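Local coordinates for diphthine synthase (PDB 1WDE), which probably trimethylates an amino group on a modified side chain of elongation factor 2, using S-adenosyl-L-methionine, to form the diphthamide precursor diphthine, at residues Y17-M21 against E217-G221. Numbering follows the deposited sequence.
Sequences YAPGM and EAGAG
Tyr17 sets CG between its backbone N and carbonyl carbon (chi1 58°), and this carries the phenol across to Ala218 and Gly219. The hydroxyl OH donates a hydrogen bond to Gly219 O at 2.8 Å. It approaches from above the carbonyl plane, with a C=O...O angle of 130°. Gly219 CA lies in the ring plane, at its edge. Ala218 CB packs obliquely on the phenol end, 3.6 Å from Tyr17 CZ. Met21 keeps CG beside its backbone N (chi1 -55°), and the extended chi2 lays SE over one face of the Tyr17 ring, offset toward the rim. Met21 SE, of a selenomethionine, is 4.1 Å from Gly219 O. Ala18 CB meets Ala220 CB at 3.9 Å. Ala18 also opens a type II turn, closed by a hydrogen bond from Met21 N to Ala18 O. Gly20 takes a positive phi, where a side chain would press on the preceding carbonyl O. A phenylalanine in place of Tyr17 would probably leave Gly219 O without this hydrogen bond and weaken the link between the loops. By similarity, Ala220 and Gly122, near Tyr17, bind S-adenosyl-L-methionine. The contact therefore probably borders the cofactor cleft between the two domains. The 17-21 loop joins strand 9-14 of the parallel sheet to helix 24-32. The 217-221 loop joins strands 213-217 and 225-229 of the mixed sheet, while Ala125 of helix 122-130 touches both Tyr17 and Ala218.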
loop_
_atom_site.group_PDB
_atom_site.type_symbol
_atom_site.label_atom_id
_atom_site.label_comp_id
_atom_site.label_asym_id
_atom_site.label_seq_id
_atom_site.Cartn_x
_atom_site.Cartn_y
_atom_site.Cartn_z
ATOM N N TYR A 17 -5.477 -2.721 -10.527
ATOM C CA TYR A 17 -4.124 -2.232 -10.781
ATOM C C TYR A 17 -3.471 -2.632 -12.097
ATOM O O TYR A 17 -2.281 -2.411 -12.287
ATOM C CB TYR A 17 -3.207 -2.620 -9.607
ATOM C CG TYR A 17 -3.154 -4.106 -9.369
ATOM C CD1 TYR A 17 -4.121 -4.739 -8.572
ATOM C CD2 TYR A 17 -2.169 -4.890 -9.965
ATOM C CE1 TYR A 17 -4.107 -6.107 -8.382
ATOM C CE2 TYR A 17 -2.147 -6.280 -9.780
ATOM C CZ TYR A 17 -3.116 -6.878 -8.990
ATOM O OH TYR A 17 -3.114 -8.246 -8.806
ATOM N N ALA A 18 -4.231 -3.216 -13.009
ATOM C CA ALA A 18 -3.684 -3.590 -14.304
ATOM C C ALA A 18 -4.824 -3.740 -15.288
ATOM O O ALA A 18 -5.968 -3.903 -14.889
ATOM C CB ALA A 18 -2.917 -4.911 -14.210
ATOM N N PRO A 19 -4.532 -3.658 -16.591
ATOM C CA PRO A 19 -5.627 -3.818 -17.548
ATOM C C PRO A 19 -6.272 -5.195 -17.367
ATOM O O PRO A 19 -5.586 -6.173 -17.081
ATOM C CB PRO A 19 -4.936 -3.642 -18.911
ATOM C CG PRO A 19 -3.484 -3.840 -18.621
ATOM C CD PRO A 19 -3.301 -3.227 -17.270
ATOM N N GLY A 20 -7.595 -5.255 -17.497
ATOM C CA GLY A 20 -8.300 -6.516 -17.345
ATOM C C GLY A 20 -8.771 -6.755 -15.922
ATOM O O GLY A 20 -9.492 -7.710 -15.647
HETATM N N MSE A 21 -8.366 -5.885 -15.006
HETATM C CA MSE A 21 -8.776 -6.054 -13.624
HETATM C C MSE A 21 -9.905 -5.121 -13.203
HETATM O O MSE A 21 -10.119 -4.912 -12.007
HETATM C CB MSE A 21 -7.562 -5.895 -12.707
HETATM C CG MSE A 21 -6.430 -6.836 -13.079
HETATM SE SE MSE A 21 -5.062 -6.885 -11.709
HETATM C CE MSE A 21 -6.132 -7.891 -10.428
ATOM N N GLU A 217 5.008 -8.603 -5.656
ATOM C CA GLU A 217 4.546 -7.734 -6.725
ATOM C C GLU A 217 3.257 -8.376 -7.213
ATOM O O GLU A 217 3.276 -9.481 -7.751
ATOM C CB GLU A 217 5.537 -7.657 -7.893
ATOM C CG GLU A 217 4.986 -6.767 -9.029
ATOM C CD GLU A 217 5.984 -6.490 -10.130
ATOM O OE1 GLU A 217 6.665 -7.451 -10.563
ATOM O OE2 GLU A 217 6.077 -5.310 -10.561
ATOM N N ALA A 218 2.128 -7.716 -6.990
ATOM C CA ALA A 218 0.873 -8.284 -7.460
ATOM C C ALA A 218 0.879 -8.140 -8.982
ATOM O O ALA A 218 1.408 -7.159 -9.509
ATOM C CB ALA A 218 -0.315 -7.529 -6.852
ATOM N N GLY A 219 0.304 -9.108 -9.689
ATOM C CA GLY A 219 0.270 -9.014 -11.136
ATOM C C GLY A 219 -1.097 -9.300 -11.729
ATOM O O GLY A 219 -2.073 -9.577 -11.008
ATOM N N ALA A 220 -1.163 -9.218 -13.053
ATOM C CA ALA A 220 -2.392 -9.482 -13.806
ATOM C C ALA A 220 -2.468 -10.967 -14.141
ATOM O O ALA A 220 -1.456 -11.671 -14.127
ATOM C CB ALA A 220 -2.414 -8.657 -15.106
ATOM N N GLY A 221 -3.680 -11.433 -14.425
ATOM C CA GLY A 221 -3.901 -12.823 -14.769
ATOM C C GLY A 221 -3.321 -13.809 -13.781
ATOM O O GLY A 221 -2.955 -14.917 -14.154
#